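Local coordinates for protein acinetobacter secreted protease CpaA (Acinetobacter nosocomialis M2, PDB 6O38) that probably cleaves protein substrates as a zinc metalloprotease and is exported by the type II secretion system in partnership with its chaperone CpaB, at residues 228-231 with 232-236; 270-273 with 274-277; 398-401 with 402-405; 193-196 with 197-200. One frame throughout, in Å; residues are numbered along the deposited sequence.

Interaction 1 of 4, residues 228-231 with 232-236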
ATOM      1  N   THR A 228      -2.445 -25.407 -14.872  1.00 36.80           N
ATOM      2  CA  THR A 228      -1.351 -26.090 -14.198  1.00 35.94           C
ATOM      3  C   THR A 228      -0.035 -25.343 -14.338  1.00 35.90           C
ATOM      4  O   THR A 228       0.858 -25.513 -13.499  1.00 35.24           O
ATOM      5  CB  THR A 228      -1.181 -27.498 -14.771  1.00 36.28           C
ATOM      6  OG1 THR A 228      -1.651 -27.514 -16.123  1.00 37.37           O
ATOM      7  CG2 THR A 228      -2.013 -28.485 -13.976  1.00 36.17           C
ATOM      8  N   THR A 229       0.097 -24.516 -15.373  1.00 36.99           N
ATOM      9  CA  THR A 229       1.332 -23.803 -15.650  1.00 37.23           C
ATOM     10  C   THR A 229       1.006 -22.526 -16.410  1.00 38.11           C
ATOM     11  O   THR A 229      -0.054 -22.398 -17.027  1.00 38.83           O
ATOM     12  CB  THR A 229       2.314 -24.664 -16.453  1.00 37.71           C
ATOM     13  OG1 THR A 229       3.592 -24.019 -16.502  1.00 37.93           O
ATOM     14  CG2 THR A 229       1.803 -24.877 -17.873  1.00 38.84           C
ATOM     15  N   ALA A 230       1.931 -21.576 -16.341  1.00 38.49           N
ATOM     16  CA  ALA A 230       1.823 -20.319 -17.069  1.00 39.47           C
ATOM     17  C   ALA A 230       3.226 -19.741 -17.213  1.00 39.78           C
ATOM     18  O   ALA A 230       4.219 -20.381 -16.852  1.00 39.32           O
ATOM     19  CB  ALA A 230       0.870 -19.353 -16.358  1.00 39.24           C
ATOM     20  N   ASN A 231       3.312 -18.533 -17.755  1.00 41.20           N
ATOM     21  CA  ASN A 231       4.572 -17.811 -17.783  1.00 41.60           C
ATOM     22  C   ASN A 231       4.769 -17.059 -16.471  1.00 41.17           C
ATOM     23  O   ASN A 231       3.819 -16.797 -15.729  1.00 40.76           O
ATOM     24  CB  ASN A 231       4.621 -16.848 -18.967  1.00 42.88           C
ATOM     25  CG  ASN A 231       4.802 -17.565 -20.290  1.00 43.59           C
ATOM     26  OD1 ASN A 231       5.637 -18.460 -20.415  1.00 43.39           O
ATOM     27  ND2 ASN A 231       4.013 -17.179 -21.286  1.00 44.59           N
ATOM     28  N   ASP A 232       6.027 -16.730 -16.187  1.00 42.40           N
ATOM     29  CA  ASP A 232       6.379 -16.124 -14.909  1.00 42.15           C
ATOM     30  C   ASP A 232       5.614 -14.823 -14.691  1.00 42.52           C
ATOM     31  O   ASP A 232       5.626 -13.930 -15.543  1.00 43.45           O
ATOM     32  CB  ASP A 232       7.886 -15.873 -14.845  1.00 42.70           C
ATOM     33  CG  ASP A 232       8.405 -15.796 -13.422  1.00 42.51           C
ATOM     34  OD1 ASP A 232       7.651 -16.154 -12.492  1.00 41.85           O
ATOM     35  OD2 ASP A 232       9.570 -15.384 -13.234  1.00 43.04           O
ATOM     36  N   ARG A 233       4.919 -14.743 -13.554  1.00 39.81           N
ATOM     37  CA  ARG A 233       4.207 -13.555 -13.084  1.00 40.10           C
ATOM     38  C   ARG A 233       2.933 -13.263 -13.869  1.00 40.47           C
ATOM     39  O   ARG A 233       2.409 -12.146 -13.798  1.00 41.21           O
ATOM     40  CB  ARG A 233       5.111 -12.315 -13.074  1.00 40.96           C
ATOM     41  CG  ARG A 233       5.758 -12.028 -11.726  1.00 40.79           C
ATOM     42  CD  ARG A 233       6.500 -13.241 -11.191  1.00 40.20           C
ATOM     43  NE  ARG A 233       7.151 -12.968  -9.914  1.00 40.28           N
ATOM     44  CZ  ARG A 233       8.094 -13.736  -9.379  1.00 40.12           C
ATOM     45  NH1 ARG A 233       8.500 -14.828 -10.012  1.00 39.80           N
ATOM     46  NH2 ARG A 233       8.632 -13.411  -8.211  1.00 40.40           N
ATOM     47  N   ASP A 234       2.419 -14.229 -14.627  1.00 39.35           N
ATOM     48  CA  ASP A 234       1.071 -14.092 -15.161  1.00 39.63           C
ATOM     49  C   ASP A 234       0.068 -14.048 -14.015  1.00 38.67           C
ATOM     50  O   ASP A 234       0.251 -14.686 -12.975  1.00 37.49           O
ATOM     51  CB  ASP A 234       0.740 -15.244 -16.111  1.00 39.68           C
ATOM     52  CG  ASP A 234       1.478 -15.142 -17.430  1.00 40.81           C
ATOM     53  OD1 ASP A 234       1.911 -14.028 -17.789  1.00 41.69           O
ATOM     54  OD2 ASP A 234       1.612 -16.177 -18.117  1.00 40.87           O
ATOM     55  N   ARG A 235      -1.004 -13.283 -14.206  1.00 40.21           N
ATOM     56  CA  ARG A 235      -1.968 -13.050 -13.141  1.00 39.25           C
ATOM     57  C   ARG A 235      -3.374 -13.404 -13.596  1.00 39.23           C
ATOM     58  O   ARG A 235      -3.745 -13.169 -14.750  1.00 40.52           O
ATOM     59  CB  ARG A 235      -1.928 -11.595 -12.663  1.00 39.70           C
ATOM     60  CG  ARG A 235      -0.688 -11.257 -11.856  1.00 39.89           C
ATOM     61  CD  ARG A 235      -0.806  -9.903 -11.184  1.00 40.31           C
ATOM     62  NE  ARG A 235       0.384  -9.590 -10.397  1.00 41.02           N
ATOM     63  CZ  ARG A 235       0.414  -8.703  -9.408  1.00 40.86           C
ATOM     64  NH1 ARG A 235      -0.684  -8.036  -9.079  1.00 40.02           N
ATOM     65  NH2 ARG A 235       1.541  -8.483  -8.746  1.00 41.50           N
ATOM     66  N   ILE A 236      -4.149 -13.972 -12.676  1.00 37.22           N
ATOM     67  CA  ILE A 236      -5.553 -14.294 -12.897  1.00 37.14           C
ATOM     68  C   ILE A 236      -6.362 -13.648 -11.783  1.00 36.06           C
ATOM     69  O   ILE A 236      -6.115 -13.912 -10.600  1.00 34.79           O
ATOM     70  CB  ILE A 236      -5.805 -15.811 -12.933  1.00 36.67           C
ATOM     71  CG1 ILE A 236      -5.160 -16.436 -14.171  1.00 37.77           C
ATOM     72  CG2 ILE A 236      -7.298 -16.107 -12.897  1.00 36.75           C
ATOM     73  CD1 ILE A 236      -5.359 -17.930 -14.263  1.00 37.46           C
TER
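Asn231 and Asp234 form the two ends of a type II beta turn that brings the loop after strand 223-224 into strand 235-240 of a beta-sandwich domain. The turn is closed by Asp234 N donating to Asn231 O at 3.1 Å, in a nearly straight bond (N-H...O 165°). At its third position Arg233 takes the positive phi (73°) that this turn type requires. The carboxylate of Asp234 adds a second link in the reverse direction. Its CG lies anti to the carbonyl carbon and beside the backbone N, which swings the group back over the start of the turn, where Asp234 OD2 accepts Asn231 N at 2.9 Å from above the carboxylate plane. The Asn231 side chain has the same kind of first torsion and runs alongside that of Asp234, their amide and carboxylate planes 71° apart. Asn231 CG lies 4.1 Å from Asp234 OD2, and the two groups share an outside partner: Ser164 OG bonds both Asn231 ND2 and Asp234 OD2. Ala230 also touches the carboxylate, its CB 3.7 Å from Asp234 OD2. On the central pair of the turn, Arg233 bends back to Asp232 in a salt bridge between neighbours. Arg233 NH1 meets the syn side of Asp232 OD1 at 2.9 Å, with the oxygen lying in the guanidinium plane.

Interaction 2 of 4, residues 270-273 with 274-277. With SO4 (sulfate ion), chain P.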
HETATM    1  N   MSE A 270      -1.003 -15.242  -8.839  1.00 34.43           N
HETATM    2  CA  MSE A 270       0.191 -14.921  -9.608  1.00 35.53           C
HETATM    3  C   MSE A 270       1.087 -16.144  -9.734  1.00 35.28           C
HETATM    4  O   MSE A 270       1.477 -16.740  -8.730  1.00 34.75           O
HETATM    5  CB  MSE A 270       0.957 -13.771  -8.958  1.00 39.22           C
HETATM    6  CG  MSE A 270       2.207 -13.356  -9.712  1.00 40.52           C
HETATM    7 SE   MSE A 270       3.306 -12.120  -8.685  0.62 41.77          SE
HETATM    8  CE  MSE A 270       3.787 -13.303  -7.212  1.00 40.86           C
ATOM      9  N   TYR A 271       1.417 -16.513 -10.967  1.00 37.95           N
ATOM     10  CA  TYR A 271       2.221 -17.702 -11.205  1.00 37.75           C
ATOM     11  C   TYR A 271       3.690 -17.421 -10.922  1.00 38.34           C
ATOM     12  O   TYR A 271       4.202 -16.337 -11.220  1.00 39.23           O
ATOM     13  CB  TYR A 271       2.048 -18.192 -12.643  1.00 38.25           C
ATOM     14  CG  TYR A 271       2.582 -19.587 -12.866  1.00 37.95           C
ATOM     15  CD1 TYR A 271       1.884 -20.697 -12.407  1.00 37.15           C
ATOM     16  CD2 TYR A 271       3.785 -19.798 -13.525  1.00 38.52           C
ATOM     17  CE1 TYR A 271       2.365 -21.976 -12.603  1.00 37.00           C
ATOM     18  CE2 TYR A 271       4.276 -21.074 -13.726  1.00 38.29           C
ATOM     19  CZ  TYR A 271       3.561 -22.159 -13.264  1.00 37.63           C
ATOM     20  OH  TYR A 271       4.042 -23.433 -13.459  1.00 37.59           O
ATOM     21  N   VAL A 272       4.367 -18.408 -10.341  1.00 39.60           N
ATOM     22  CA  VAL A 272       5.769 -18.302  -9.960  1.00 40.24           C
ATOM     23  C   VAL A 272       6.496 -19.464 -10.625  1.00 40.26           C
ATOM     24  O   VAL A 272       6.308 -20.623 -10.235  1.00 39.73           O
ATOM     25  CB  VAL A 272       5.961 -18.331  -8.437  1.00 40.08           C
ATOM     26  CG1 VAL A 272       7.411 -18.085  -8.079  1.00 40.97           C
ATOM     27  CG2 VAL A 272       5.063 -17.300  -7.765  1.00 39.97           C
ATOM     28  N   SER A 273       7.319 -19.157 -11.632  1.00 42.15           N
ATOM     29  CA  SER A 273       7.902 -20.203 -12.469  1.00 42.22           C
ATOM     30  C   SER A 273       8.845 -21.102 -11.676  1.00 42.19           C
ATOM     31  O   SER A 273       8.750 -22.333 -11.751  1.00 41.79           O
ATOM     32  CB  SER A 273       8.631 -19.574 -13.657  1.00 43.03           C
ATOM     33  OG  SER A 273       7.709 -19.081 -14.613  1.00 43.27           O
ATOM     34  N   ASP A 274       9.775 -20.506 -10.924  1.00 43.47           N
ATOM     35  CA  ASP A 274      10.760 -21.305 -10.201  1.00 43.62           C
ATOM     36  C   ASP A 274      10.116 -22.223  -9.168  1.00 42.98           C
ATOM     37  O   ASP A 274      10.719 -23.236  -8.794  1.00 42.94           O
ATOM     38  CB  ASP A 274      11.813 -20.400  -9.549  1.00 44.58           C
ATOM     39  CG  ASP A 274      11.214 -19.362  -8.616  1.00 44.75           C
ATOM     40  OD1 ASP A 274      10.113 -19.584  -8.078  1.00 44.29           O
ATOM     41  OD2 ASP A 274      11.856 -18.309  -8.422  1.00 45.62           O
ATOM     42  N   LYS A 275       8.914 -21.892  -8.699  1.00 42.39           N
ATOM     43  CA  LYS A 275       8.184 -22.740  -7.764  1.00 41.65           C
ATOM     44  C   LYS A 275       7.139 -23.614  -8.444  1.00 40.78           C
ATOM     45  O   LYS A 275       6.798 -24.677  -7.915  1.00 40.49           O
ATOM     46  CB  LYS A 275       7.494 -21.881  -6.699  1.00 41.68           C
ATOM     47  CG  LYS A 275       8.447 -21.122  -5.791  1.00 42.69           C
ATOM     48  CD  LYS A 275       9.326 -22.061  -4.986  1.00 43.19           C
ATOM     49  CE  LYS A 275      10.238 -21.280  -4.052  1.00 44.36           C
ATOM     50  NZ  LYS A 275      10.733 -22.118  -2.925  1.00 45.02           N
ATOM     51  N   GLY A 276       6.626 -23.192  -9.596  1.00 39.34           N
ATOM     52  CA  GLY A 276       5.683 -24.002 -10.344  1.00 38.83           C
ATOM     53  C   GLY A 276       4.269 -24.035  -9.809  1.00 38.22           C
ATOM     54  O   GLY A 276       3.590 -25.057  -9.952  1.00 38.07           O
ATOM     55  N   TYR A 277       3.797 -22.949  -9.201  1.00 36.05           N
ATOM     56  CA  TYR A 277       2.420 -22.890  -8.733  1.00 35.30           C
ATOM     57  C   TYR A 277       1.917 -21.454  -8.798  1.00 35.38           C
ATOM     58  O   TYR A 277       2.679 -20.513  -9.036  1.00 36.06           O
ATOM     59  CB  TYR A 277       2.278 -23.462  -7.313  1.00 34.79           C
ATOM     60  CG  TYR A 277       3.256 -22.931  -6.278  1.00 35.20           C
ATOM     61  CD1 TYR A 277       3.440 -21.566  -6.086  1.00 35.57           C
ATOM     62  CD2 TYR A 277       3.972 -23.803  -5.468  1.00 35.43           C
ATOM     63  CE1 TYR A 277       4.322 -21.087  -5.135  1.00 36.24           C
ATOM     64  CE2 TYR A 277       4.855 -23.334  -4.514  1.00 36.09           C
ATOM     65  CZ  TYR A 277       5.024 -21.976  -4.351  1.00 36.52           C
ATOM     66  OH  TYR A 277       5.903 -21.505  -3.403  1.00 37.43           O
TER
HETATM   67  S   SO4 P 604       7.902 -22.549  -1.175  0.52 45.16           S
HETATM   68  O1  SO4 P 604       9.235 -23.074  -0.896  0.52 45.16           O
HETATM   69  O2  SO4 P 604       6.968 -23.020  -0.155  0.52 45.16           O
HETATM   70  O3  SO4 P 604       7.943 -21.090  -1.162  0.52 45.16           O
HETATM   71  O4  SO4 P 604       7.460 -23.011  -2.487  0.52 45.16           O
HETATM   72  O   HOH W   1       3.446 -26.185 -12.674  1.00 39.89           O
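Val272 and Tyr277 face each other as an antiparallel hydrogen-bonded pair at the end of a beta hairpin, and Gly276, which shares Val272 as its partner, makes the junction a G1 beta bulge. This is the tight part. Val272 N donates to Tyr277 O at 3.0 Å, and Val272 O takes Gly276 N at 2.7 Å; Lys275 N adds only a weak bond to the same oxygen. Gly276 has the positive phi (76°) of the bulge. Beside these bonds the Tyr271 ring lies obliquely against the returning backbone, with CD1 3.5 Å from Tyr277 O and OH 3.6 Å from Gly276 CA. A water bridges the two segments: it accepts from Tyr271 OH and donates to Gly276 O, while Thr229 OG1 also bonds that hydroxyl.

The other side of the hairpin end is looser and faces solvent. Lys275, bent at chi2, first runs along Val272, CG 3.9 Å from Val272 CG1, and its CB covers one face of the Tyr277 ring near the rim. Lys275 NZ then bonds O1 of a sulfate, probably from the crystallisation liquor, at 2.7 Å. Tyr277 OH points to the same ion, at a modelled separation too short to trust.

Strand 266-272 lies between strands 235-240 and 277-288; Tyr271 meets Trp278 edge-to-face on the latter, Ser273 N bonds Asp232 OD1 in the loop before the former, and Asp274 reaches out to a salt bridge with Arg548.

Interaction 3 of 4, residues 398-401 with 402-405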
HETATM    1  N   MSE A 398       2.404   8.077  18.613  1.00 57.65           N
HETATM    2  CA  MSE A 398       2.966   6.775  18.951  1.00 56.49           C
HETATM    3  C   MSE A 398       1.988   5.644  18.648  1.00 55.31           C
HETATM    4  O   MSE A 398       2.399   4.552  18.258  1.00 54.78           O
HETATM    5  CB  MSE A 398       3.376   6.741  20.425  1.00 60.05           C
HETATM    6  CG  MSE A 398       4.264   7.902  20.839  1.00 61.88           C
HETATM    7 SE   MSE A 398       5.156   7.615  22.546  0.51 62.63          SE
HETATM    8  CE  MSE A 398       6.304   6.125  22.028  1.00 61.42           C
ATOM      9  N   ILE A 399       0.694   5.913  18.833  1.00 56.32           N
ATOM     10  CA  ILE A 399      -0.323   4.902  18.554  1.00 55.28           C
ATOM     11  C   ILE A 399      -0.329   4.546  17.073  1.00 54.79           C
ATOM     12  O   ILE A 399      -0.422   3.368  16.702  1.00 54.09           O
ATOM     13  CB  ILE A 399      -1.706   5.388  19.028  1.00 55.37           C
ATOM     14  CG1 ILE A 399      -1.763   5.418  20.558  1.00 55.83           C
ATOM     15  CG2 ILE A 399      -2.808   4.500  18.473  1.00 54.32           C
ATOM     16  CD1 ILE A 399      -1.290   4.135  21.212  1.00 55.33           C
ATOM     17  N   GLU A 400      -0.221   5.552  16.201  1.00 56.64           N
ATOM     18  CA  GLU A 400      -0.146   5.279  14.770  1.00 56.37           C
ATOM     19  C   GLU A 400       1.107   4.486  14.423  1.00 56.13           C
ATOM     20  O   GLU A 400       1.093   3.684  13.482  1.00 55.45           O
ATOM     21  CB  GLU A 400      -0.188   6.587  13.979  1.00 57.47           C
ATOM     22  CG  GLU A 400      -1.489   7.362  14.126  1.00 58.35           C
ATOM     23  CD  GLU A 400      -2.718   6.523  13.814  1.00 57.82           C
ATOM     24  OE1 GLU A 400      -2.659   5.695  12.881  1.00 57.37           O
ATOM     25  OE2 GLU A 400      -3.743   6.694  14.506  1.00 58.20           O
ATOM     26  N   GLY A 401       2.196   4.698  15.165  1.00 53.08           N
ATOM     27  CA  GLY A 401       3.370   3.859  14.991  1.00 52.84           C
ATOM     28  C   GLY A 401       3.110   2.417  15.379  1.00 51.97           C
ATOM     29  O   GLY A 401       3.619   1.491  14.742  1.00 51.61           O
ATOM     30  N   VAL A 402       2.320   2.206  16.434  1.00 49.17           N
ATOM     31  CA  VAL A 402       1.972   0.849  16.847  1.00 47.98           C
ATOM     32  C   VAL A 402       1.086   0.184  15.801  1.00 46.94           C
ATOM     33  O   VAL A 402       1.300  -0.975  15.429  1.00 46.04           O
ATOM     34  CB  VAL A 402       1.293   0.868  18.229  1.00 48.11           C
ATOM     35  CG1 VAL A 402       0.873  -0.537  18.635  1.00 46.94           C
ATOM     36  CG2 VAL A 402       2.220   1.470  19.272  1.00 49.26           C
ATOM     37  N   ASN A 403       0.077   0.910  15.311  1.00 49.05           N
ATOM     38  CA  ASN A 403      -0.839   0.342  14.326  1.00 48.45           C
ATOM     39  C   ASN A 403      -0.116  -0.019  13.034  1.00 48.30           C
ATOM     40  O   ASN A 403      -0.417  -1.044  12.412  1.00 47.78           O
ATOM     41  CB  ASN A 403      -1.981   1.320  14.048  1.00 48.80           C
ATOM     42  CG  ASN A 403      -2.882   1.520  15.248  1.00 49.08           C
ATOM     43  OD1 ASN A 403      -3.082   0.604  16.047  1.00 48.82           O
ATOM     44  ND2 ASN A 403      -3.428   2.722  15.386  1.00 49.80           N
ATOM     45  N   LEU A 404       0.839   0.812  12.613  1.00 45.24           N
ATOM     46  CA  LEU A 404       1.578   0.518  11.390  1.00 44.97           C
ATOM     47  C   LEU A 404       2.482  -0.694  11.570  1.00 44.16           C
ATOM     48  O   LEU A 404       2.649  -1.494  10.641  1.00 43.34           O
ATOM     49  CB  LEU A 404       2.390   1.738  10.959  1.00 46.13           C
ATOM     50  CG  LEU A 404       3.183   1.582   9.661  1.00 45.98           C
ATOM     51  CD1 LEU A 404       2.243   1.410   8.481  1.00 45.51           C
ATOM     52  CD2 LEU A 404       4.100   2.774   9.449  1.00 47.30           C
ATOM     53  N   THR A 405       3.076  -0.847  12.755  1.00 43.50           N
ATOM     54  CA  THR A 405       3.896  -2.023  13.026  1.00 42.91           C
ATOM     55  C   THR A 405       3.061  -3.297  12.973  1.00 41.74           C
ATOM     56  O   THR A 405       3.463  -4.293  12.361  1.00 40.94           O
ATOM     57  CB  THR A 405       4.584  -1.886  14.385  1.00 43.62           C
ATOM     58  OG1 THR A 405       5.301  -0.647  14.435  1.00 44.83           O
ATOM     59  CG2 THR A 405       5.556  -3.036  14.605  1.00 43.32           C
TER
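Gly401 and Thr405 are joined twice within helix 391-411, because Gly401 O accepts both the Thr405 amide and its hydroxyl. Thr405 N reaches Gly401 O at 3.1 Å and Thr405 OG1, as donor, at 2.7 Å, from opposite faces of the carbonyl plane. The hydroxyl gets there because chi1 (-54°) sets OG1 beside the backbone N, so a buried polar side chain is satisfied by its own helix.

Asn403 lies on roughly the opposite side of the helix. Asn403 CB is near two carbonyl oxygens of the preceding turn, 3.7 Å from Ile399 O and 3.9 Å from Glu400 O. Asn403 CG then follows the backbone toward Ile399, 3.4 Å from Ile399 O, and OD1 lies farther from that oxygen. At the tip Asn403 ND2 passes close to Ile399 O, but at too poor an angle for a bond, and ends against Ile399 CG2 at 3.6 Å. The carbonyl oxygen Ile399 O is itself taken by Asn403 N, 2.9 Å away. Across the tip, the Glu400 carboxylate is turned 67° from the amide and is held instead by the chaperone CpaB, whose Arg113 forms a salt bridge to OE2.

The helix thus turns one flank to the chaperone and another to the protease core: Val402 and Thr405 pack on Leu418 of strand 416-425 and on helix 496-504, which supplies zinc ligands, while Met398 reaches strand 457-462.

Interaction 4 of 4, residues 193-196 with 197-200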
ATOM      1  N   LYS A 193     -10.671 -10.163 -20.493  1.00 47.07           N
ATOM      2  CA  LYS A 193     -11.873 -10.445 -19.723  1.00 46.22           C
ATOM      3  C   LYS A 193     -12.555 -11.690 -20.272  1.00 47.67           C
ATOM      4  O   LYS A 193     -12.797 -11.793 -21.480  1.00 49.69           O
ATOM      5  CB  LYS A 193     -12.829  -9.252 -19.748  1.00 46.30           C
ATOM      6  CG  LYS A 193     -12.297  -8.037 -19.007  1.00 44.85           C
ATOM      7  CD  LYS A 193     -13.360  -6.967 -18.841  1.00 44.83           C
ATOM      8  CE  LYS A 193     -12.810  -5.765 -18.088  1.00 43.64           C
ATOM      9  NZ  LYS A 193     -13.802  -4.660 -17.987  1.00 43.75           N
ATOM     10  N   LEU A 194     -12.861 -12.631 -19.383  1.00 43.23           N
ATOM     11  CA  LEU A 194     -13.540 -13.865 -19.740  1.00 44.63           C
ATOM     12  C   LEU A 194     -14.726 -14.080 -18.815  1.00 44.09           C
ATOM     13  O   LEU A 194     -14.624 -13.874 -17.603  1.00 42.05           O
ATOM     14  CB  LEU A 194     -12.599 -15.076 -19.653  1.00 44.17           C
ATOM     15  CG  LEU A 194     -11.429 -15.147 -20.635  1.00 45.15           C
ATOM     16  CD1 LEU A 194     -10.584 -16.381 -20.358  1.00 43.67           C
ATOM     17  CD2 LEU A 194     -11.936 -15.153 -22.069  1.00 47.80           C
ATOM     18  N   ASN A 195     -15.849 -14.493 -19.393  1.00 41.22           N
ATOM     19  CA  ASN A 195     -16.988 -14.955 -18.616  1.00 41.28           C
ATOM     20  C   ASN A 195     -16.847 -16.455 -18.395  1.00 41.71           C
ATOM     21  O   ASN A 195     -16.600 -17.206 -19.345  1.00 43.45           O
ATOM     22  CB  ASN A 195     -18.302 -14.634 -19.328  1.00 43.39           C
ATOM     23  CG  ASN A 195     -18.539 -13.144 -19.468  1.00 42.81           C
ATOM     24  OD1 ASN A 195     -18.230 -12.368 -18.563  1.00 40.80           O
ATOM     25  ND2 ASN A 195     -19.088 -12.735 -20.606  1.00 44.53           N
ATOM     26  N   VAL A 196     -16.987 -16.885 -17.139  1.00 39.20           N
ATOM     27  CA  VAL A 196     -16.744 -18.281 -16.796  1.00 39.21           C
ATOM     28  C   VAL A 196     -17.679 -19.224 -17.544  1.00 42.44           C
ATOM     29  O   VAL A 196     -17.358 -20.405 -17.714  1.00 43.16           O
ATOM     30  CB  VAL A 196     -16.845 -18.477 -15.268  1.00 36.94           C
ATOM     31  CG1 VAL A 196     -18.300 -18.491 -14.814  1.00 38.26           C
ATOM     32  CG2 VAL A 196     -16.120 -19.744 -14.849  1.00 35.95           C
ATOM     33  N   GLN A 197     -18.832 -18.730 -18.004  1.00 40.12           N
ATOM     34  CA  GLN A 197     -19.721 -19.551 -18.816  1.00 43.18           C
ATOM     35  C   GLN A 197     -19.098 -19.913 -20.158  1.00 44.27           C
ATOM     36  O   GLN A 197     -19.480 -20.925 -20.753  1.00 45.62           O
ATOM     37  CB  GLN A 197     -21.052 -18.828 -19.040  1.00 44.38           C
ATOM     38  CG  GLN A 197     -20.964 -17.656 -20.011  1.00 44.58           C
ATOM     39  CD  GLN A 197     -22.273 -16.901 -20.148  1.00 45.42           C
ATOM     40  OE1 GLN A 197     -23.353 -17.472 -19.992  1.00 46.90           O
ATOM     41  NE2 GLN A 197     -22.183 -15.610 -20.447  1.00 44.45           N
ATOM     42  N   GLN A 198     -18.148 -19.111 -20.642  1.00 45.02           N
ATOM     43  CA  GLN A 198     -17.495 -19.391 -21.914  1.00 45.74           C
ATOM     44  C   GLN A 198     -16.456 -20.500 -21.800  1.00 44.86           C
ATOM     45  O   GLN A 198     -16.239 -21.241 -22.765  1.00 45.65           O
ATOM     46  CB  GLN A 198     -16.841 -18.118 -22.454  1.00 45.19           C
ATOM     47  CG  GLN A 198     -17.820 -16.984 -22.717  1.00 45.92           C
ATOM     48  CD  GLN A 198     -17.125 -15.672 -23.025  1.00 44.95           C
ATOM     49  OE1 GLN A 198     -15.915 -15.540 -22.842  1.00 43.89           O
ATOM     50  NE2 GLN A 198     -17.890 -14.692 -23.492  1.00 45.58           N
ATOM     51  N   ILE A 199     -15.813 -20.634 -20.640  1.00 45.40           N
ATOM     52  CA  ILE A 199     -14.698 -21.561 -20.474  1.00 43.47           C
ATOM     53  C   ILE A 199     -15.028 -22.735 -19.566  1.00 42.81           C
ATOM     54  O   ILE A 199     -14.227 -23.683 -19.493  1.00 41.54           O
ATOM     55  CB  ILE A 199     -13.440 -20.837 -19.952  1.00 40.72           C
ATOM     56  CG1 ILE A 199     -13.733 -20.169 -18.607  1.00 38.89           C
ATOM     57  CG2 ILE A 199     -12.965 -19.804 -20.960  1.00 41.50           C
ATOM     58  CD1 ILE A 199     -12.514 -19.568 -17.946  1.00 36.11           C
ATOM     59  N   GLY A 200     -16.167 -22.714 -18.879  1.00 41.79           N
ATOM     60  CA  GLY A 200     -16.531 -23.827 -18.024  1.00 41.30           C
ATOM     61  C   GLY A 200     -15.795 -23.811 -16.693  1.00 37.98           C
ATOM     62  O   GLY A 200     -15.411 -22.763 -16.173  1.00 36.19           O
TER
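Val196 O is gripped by two amides of the short helical turn that follows strand 183-195: Gly200 N donates to it at 2.8 Å, and Ile199 N adds a longer, weak bond. One residue earlier, Asn195 O takes Gln198 N at 2.8 Å. The strand therefore passes directly into a single weakly bonded helical turn, which Gly200 leaves with positive phi (79°).

Side chains add to the turn. Gln198 sets its CG beside the backbone N and extends from there, so that its chain runs back across Asn195: Gln198 CB lies 3.2 Å from Asn195 O, and Gln198 CD 4.0 Å from Asn195 CB. The two amides end near each other with their planes 60° apart, yet are not bonded. On the apolar side Leu194 CD1 and Ile199 CG2 come together at 4.2 Å. Ile199 takes the less common first torsion that places CG1 between the backbone N and carbonyl carbon (59°); Ile199 CG1 consequently lies over Val196, 3.7 Å from Val196 O. Phe224 of strand 223-224 packs on both Val196 and Ile199, while Gln197 N bonds Asn219 OD1.

Hydrogen bonds between backbone atoms, with light apolar contact between Leu194, Val196 and Ile199, hold the turn. The side-chain amides of Asn195 and Gln198 bring no bond of their own across the contact, which implies that its shape rests mainly on the backbone and on Val196 packed inward.

From the N terminus, interaction 4 comes first, a helical turn at the end of strand 183-195 that sends the chain toward strand 210-215. Interaction 1 follows, closing the turn that leads into strand 235-240, and interaction 2 then closes the hairpin between strands 266-272 and 277-288. All are local and in series; none encloses or crosses another. Interactions 1 and 2 touch, with centres 7 Å apart, through probable hydrogen bonds of Arg233 and Asp234 with Tyr271, so a turn and a hairpin end brace neighbouring strands. Interaction 3, in the metalloprotease domain, stands apart, its centre about 36 Å from that of interaction 1, on the opposite side of the chain's centre.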